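Local structure of macrolide export ATP-binding/permease protein MacB (Actinobacillus actinomycetemcomitans, 3FTJ) at residues Ile32-Ile37 with Gly170-Ser175; Ser38-Leu43 with Gly174-Lys179. The protein probably serves as the inner-membrane ABC transporter of the MacAB-TdeA tripartite efflux system, conferring macrolide resistance, and is seen here as the periplasmic region of that transporter. All coordinates share one frame; numbering follows the deposited sequence.

How the contacts relate
Both contacts lie in the MacB-like periplasmic core domain and run on from each other along the chain: Ile32-Ile37 leads into helix 37-44, and Gly170-Ser175 leads into strand 175-180. Contact 1 joins the two incoming loops by two backbone hydrogen bonds and one from the Arg172 side chain; contact 2 packs the helix on the strand through apolar side chains. Their centres are about 10 Å apart, and Gly174 and Ser175 belong to both. The seam between them is direct, since Leu35 CD2 of contact 1 lies 4.0 Å from Ile176 CD1 of contact 2. Asp39 of contact 2 also reaches back, its OD2 accepting a hydrogen bond from Lys36 N at the helix start.

Contact 1: residues Ile32-Ile37 with Gly170-Ser175; sequences IQNLKI and GSRIGS
Three hydrogen bonds define the join between Ile32-Ile37 and Gly170-Ser175. Two are backbone bonds flanking a single beta bridge at Lys36 and Arg172: Ile173 N donates to Leu35 O (2.9 Å) from above the carbonyl plane, and Ile37 N donates to Ser171 O (2.9 Å) nearly along the C=O axis (C=O...N 169°). Third, Arg172, extended from CG to NE, brings NH1 to 2.9 Å from Gln33 O; NH1 sits on a lone pair in the carbonyl plane, and that oxygen lies in the guanidinium plane.

Lys36 and Arg172 are like charges close together, running alongside in the same direction, with Lys36 CE over one guanidinium face and NZ 3.6 Å from Arg172 NH2. Gln33 slides past Arg172 the opposite way, amide and guanidinium planes 50° apart; its NE2 lies 3.1 Å from Ile173 C, poorly angled for a hydrogen bond to Ile173 O.

Apolar contacts centre on Ile173, whose CG1 meets Leu35 CB at 3.7 Å and whose CG2 touches Ile37 CD1 crosswise at 3.9 Å. Both isoleucines also touch Pro54.

The bonds thus pair five backbone polar atoms just before helix 37-44 and strand 175-180, whereas the adjoining like charges may lower the lysine's proton affinity.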
loop_
_atom_site.group_PDB
_atom_site.type_symbol
_atom_site.label_atom_id
_atom_site.label_comp_id
_atom_site.label_asym_id
_atom_site.label_seq_id
_atom_site.Cartn_x
_atom_site.Cartn_y
_atom_site.Cartn_z
ATOM N N ILE A 32 6.563 12.633 -9.038
ATOM C CA ILE A 32 6.869 11.939 -10.282
ATOM C C ILE A 32 6.768 10.433 -10.093
ATOM O O ILE A 32 7.533 9.849 -9.330
ATOM C CB ILE A 32 8.291 12.252 -10.766
ATOM C CG1 ILE A 32 8.627 13.726 -10.538
ATOM C CG2 ILE A 32 8.452 11.839 -12.229
ATOM C CD1 ILE A 32 7.914 14.652 -11.480
ATOM N N GLN A 33 5.839 9.799 -10.799
ATOM C CA GLN A 33 5.640 8.361 -10.651
ATOM C C GLN A 33 6.495 7.544 -11.615
ATOM O O GLN A 33 6.195 7.484 -12.803
ATOM C CB GLN A 33 4.182 8.005 -10.905
ATOM C CG GLN A 33 3.282 8.181 -9.731
ATOM C CD GLN A 33 1.950 7.494 -9.942
ATOM O OE1 GLN A 33 1.328 7.611 -11.011
ATOM N NE2 GLN A 33 1.497 6.777 -8.921
ATOM N N ASN A 34 7.538 6.894 -11.105
ATOM C CA ASN A 34 8.366 6.037 -11.944
ATOM C C ASN A 34 8.279 4.570 -11.568
ATOM O O ASN A 34 8.632 3.694 -12.362
ATOM C CB ASN A 34 9.812 6.526 -11.964
ATOM C CG ASN A 34 10.017 7.667 -12.932
ATOM O OD1 ASN A 34 10.631 8.681 -12.600
ATOM N ND2 ASN A 34 9.497 7.510 -14.142
ATOM N N LEU A 35 7.788 4.293 -10.364
ATOM C CA LEU A 35 7.523 2.909 -9.981
ATOM C C LEU A 35 6.385 2.362 -10.845
ATOM O O LEU A 35 5.376 3.038 -11.039
ATOM C CB LEU A 35 7.164 2.822 -8.494
ATOM C CG LEU A 35 8.325 3.129 -7.538
ATOM C CD1 LEU A 35 7.856 3.223 -6.094
ATOM C CD2 LEU A 35 9.421 2.066 -7.683
ATOM N N LYS A 36 6.554 1.144 -11.356
ATOM C CA LYS A 36 5.564 0.508 -12.225
ATOM C C LYS A 36 5.208 -0.875 -11.732
ATOM O O LYS A 36 5.986 -1.519 -11.030
ATOM C CB LYS A 36 6.098 0.350 -13.654
ATOM C CG LYS A 36 6.891 1.504 -14.193
ATOM C CD LYS A 36 7.435 1.145 -15.550
ATOM C CE LYS A 36 8.227 2.281 -16.175
ATOM N NZ LYS A 36 8.528 2.012 -17.637
ATOM N N ILE A 37 4.042 -1.348 -12.143
ATOM C CA ILE A 37 3.617 -2.712 -11.845
ATOM C C ILE A 37 4.631 -3.741 -12.354
ATOM O O ILE A 37 4.853 -4.768 -11.710
ATOM C CB ILE A 37 2.218 -2.999 -12.430
ATOM C CG1 ILE A 37 1.166 -2.185 -11.675
ATOM C CG2 ILE A 37 1.893 -4.484 -12.358
ATOM C CD1 ILE A 37 1.148 -2.449 -10.180
ATOM N N GLY A 170 -3.151 3.852 -16.417
ATOM C CA GLY A 170 -1.721 3.604 -16.407
ATOM C C GLY A 170 -1.309 2.362 -15.634
ATOM O O GLY A 170 -2.153 1.578 -15.211
ATOM N N SER A 171 -0.004 2.183 -15.460
ATOM C CA SER A 171 0.529 1.080 -14.662
ATOM C C SER A 171 1.545 1.586 -13.638
ATOM O O SER A 171 2.288 0.798 -13.055
ATOM C CB SER A 171 1.185 0.018 -15.560
ATOM O OG SER A 171 2.426 0.477 -16.074
ATOM N N ARG A 172 1.577 2.899 -13.428
ATOM C CA ARG A 172 2.517 3.498 -12.484
ATOM C C ARG A 172 1.907 3.684 -11.106
ATOM O O ARG A 172 0.708 3.905 -10.979
ATOM C CB ARG A 172 3.048 4.818 -13.032
ATOM C CG ARG A 172 4.089 4.589 -14.092
ATOM C CD ARG A 172 4.221 5.749 -15.041
ATOM N NE ARG A 172 5.021 5.362 -16.197
ATOM C CZ ARG A 172 6.310 5.647 -16.340
ATOM N NH1 ARG A 172 6.947 6.336 -15.399
ATOM N NH2 ARG A 172 6.963 5.250 -17.427
ATOM N N ILE A 173 2.748 3.599 -10.073
ATOM C CA ILE A 173 2.262 3.545 -8.700
ATOM C C ILE A 173 3.066 4.409 -7.732
ATOM O O ILE A 173 4.140 4.898 -8.070
ATOM C CB ILE A 173 2.257 2.094 -8.197
ATOM C CG1 ILE A 173 3.663 1.497 -8.347
ATOM C CG2 ILE A 173 1.218 1.275 -8.940
ATOM C CD1 ILE A 173 3.733 0.032 -8.058
ATOM N N GLY A 174 2.534 4.579 -6.528
ATOM C CA GLY A 174 3.121 5.463 -5.541
ATOM C C GLY A 174 4.215 4.810 -4.724
ATOM O O GLY A 174 5.189 5.469 -4.339
ATOM N N SER A 175 4.056 3.514 -4.461
ATOM C CA SER A 175 5.060 2.744 -3.734
ATOM C C SER A 175 4.874 1.230 -3.886
ATOM O O SER A 175 3.856 0.754 -4.391
ATOM C CB SER A 175 5.052 3.120 -2.247
ATOM O OG SER A 175 3.841 2.729 -1.618
#

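Contact 2: residues Ser38-Leu43 with Gly174-Lys179; sequences SDANTL and GSITVK
Helix 37-44 lies over strand 175-180 with no hydrogen bond between Ser38-Leu43 and Gly174-Lys179; the contact is apolar and its five touching residues are all buried. The local axes come within 9.7 Å and run nearly parallel, 11° apart, so Ile176 spans Asp39, Ala40 and Leu43, and Val178, further along the strand, meets Leu43 alone of this helical segment.

Ile176 carries most of it. Its CB points at the helix, and from there the side chain forks. One branch, CG2, stands anti to the backbone N and meets Leu43 CD1 at 4.1 Å. The other starts at CG1, anti to the carbonyl carbon (chi1 -62°), and continues extended (chi2 164°), which carries CD1 to the first turn of the helix. There the methyl lies 4.1 Å from Ala40 N and 4.2 Å from Ala40 CB, with Asp39 CB also at 4.2 Å. Leu43 crosses Ile176 obliquely, and its CD1 touches both branches before making a looser contact with Val178 CG1 at 4.4 Å.

The carboxylate of Asp39 is engaged elsewhere: OD2 accepts a hydrogen bond from His201 NE2.

Helix 186-201 packs against the same layer, Leu196 touching Leu43 and Leu193 touching Val178. Strand 175-180 itself runs between strands 15-20 and 49-64, antiparallel to both, so helix 37-44 packs on an interior strand of the mixed sheet.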
loop_
_atom_site.group_PDB
_atom_site.type_symbol
_atom_site.label_atom_id
_atom_site.label_comp_id
_atom_site.label_asym_id
_atom_site.label_seq_id
_atom_site.Cartn_x
_atom_site.Cartn_y
_atom_site.Cartn_z
ATOM N N SER A 38 5.266 -3.460 -13.489
ATOM C CA SER A 38 6.277 -4.377 -14.027
ATOM C C SER A 38 7.518 -4.445 -13.128
ATOM O O SER A 38 8.141 -5.501 -13.009
ATOM C CB SER A 38 6.679 -3.993 -15.451
ATOM O OG SER A 38 7.173 -2.669 -15.511
ATOM N N ASP A 39 7.879 -3.315 -12.518
ATOM C CA ASP A 39 8.881 -3.306 -11.466
ATOM C C ASP A 39 8.475 -4.300 -10.370
ATOM O O ASP A 39 9.274 -5.153 -9.973
ATOM C CB ASP A 39 9.028 -1.911 -10.852
ATOM C CG ASP A 39 9.589 -0.883 -11.825
ATOM O OD1 ASP A 39 10.171 -1.262 -12.866
ATOM O OD2 ASP A 39 9.446 0.323 -11.531
ATOM N N ALA A 40 7.232 -4.193 -9.892
ATOM C CA ALA A 40 6.726 -5.082 -8.850
ATOM C C ALA A 40 6.740 -6.548 -9.285
ATOM O O ALA A 40 7.018 -7.438 -8.484
ATOM C CB ALA A 40 5.314 -4.670 -8.420
ATOM N N ASN A 41 6.442 -6.796 -10.554
ATOM C CA ASN A 41 6.464 -8.157 -11.071
ATOM C C ASN A 41 7.874 -8.742 -11.007
ATOM O O ASN A 41 8.075 -9.860 -10.545
ATOM C CB ASN A 41 5.934 -8.186 -12.504
ATOM C CG ASN A 41 5.761 -9.599 -13.036
ATOM O OD1 ASN A 41 6.398 -9.985 -14.018
ATOM N ND2 ASN A 41 4.912 -10.383 -12.379
ATOM N N THR A 42 8.857 -7.977 -11.463
ATOM C CA THR A 42 10.241 -8.432 -11.423
ATOM C C THR A 42 10.727 -8.680 -9.998
ATOM O O THR A 42 11.431 -9.659 -9.728
ATOM C CB THR A 42 11.150 -7.438 -12.124
ATOM O OG1 THR A 42 10.733 -7.328 -13.488
ATOM C CG2 THR A 42 12.605 -7.908 -12.073
ATOM N N LEU A 43 10.334 -7.809 -9.077
ATOM C CA LEU A 43 10.691 -7.988 -7.673
ATOM C C LEU A 43 10.084 -9.270 -7.109
ATOM O O LEU A 43 10.728 -9.990 -6.352
ATOM C CB LEU A 43 10.254 -6.779 -6.842
ATOM C CG LEU A 43 11.014 -5.472 -7.104
ATOM C CD1 LEU A 43 10.271 -4.268 -6.517
ATOM C CD2 LEU A 43 12.419 -5.551 -6.536
ATOM N N GLY A 174 2.534 4.579 -6.528
ATOM C CA GLY A 174 3.121 5.463 -5.541
ATOM C C GLY A 174 4.215 4.810 -4.724
ATOM O O GLY A 174 5.189 5.469 -4.339
ATOM N N SER A 175 4.056 3.514 -4.461
ATOM C CA SER A 175 5.060 2.744 -3.734
ATOM C C SER A 175 4.874 1.230 -3.886
ATOM O O SER A 175 3.856 0.754 -4.391
ATOM C CB SER A 175 5.052 3.120 -2.247
ATOM O OG SER A 175 3.841 2.729 -1.618
ATOM N N ILE A 176 5.876 0.487 -3.435
ATOM C CA ILE A 176 5.861 -0.965 -3.440
ATOM C C ILE A 176 6.397 -1.452 -2.105
ATOM O O ILE A 176 7.520 -1.122 -1.722
ATOM C CB ILE A 176 6.800 -1.530 -4.540
ATOM C CG1 ILE A 176 6.335 -1.099 -5.932
ATOM C CG2 ILE A 176 6.892 -3.044 -4.447
ATOM C CD1 ILE A 176 7.397 -1.285 -7.014
ATOM N N THR A 177 5.609 -2.231 -1.384
ATOM C CA THR A 177 6.123 -2.831 -0.163
ATOM C C THR A 177 6.496 -4.287 -0.424
ATOM O O THR A 177 5.694 -5.049 -0.964
ATOM C CB THR A 177 5.122 -2.737 0.996
ATOM O OG1 THR A 177 4.791 -1.359 1.229
ATOM C CG2 THR A 177 5.723 -3.332 2.263
ATOM N N VAL A 178 7.721 -4.655 -0.057
ATOM C CA VAL A 178 8.207 -6.016 -0.236
ATOM C C VAL A 178 8.381 -6.677 1.127
ATOM O O VAL A 178 8.783 -6.029 2.094
ATOM C CB VAL A 178 9.558 -6.071 -1.008
ATOM C CG1 VAL A 178 9.478 -5.304 -2.324
ATOM C CG2 VAL A 178 10.682 -5.535 -0.162
ATOM N N LYS A 179 8.055 -7.962 1.201
ATOM C CA LYS A 179 8.325 -8.745 2.397
ATOM C C LYS A 179 9.573 -9.549 2.102
ATOM O O LYS A 179 9.618 -10.307 1.130
ATOM C CB LYS A 179 7.161 -9.680 2.709
ATOM C CG LYS A 179 6.910 -9.916 4.197
ATOM C CD LYS A 179 7.985 -10.780 4.839
ATOM C CE LYS A 179 7.561 -11.212 6.242
ATOM N NZ LYS A 179 8.548 -12.117 6.904
#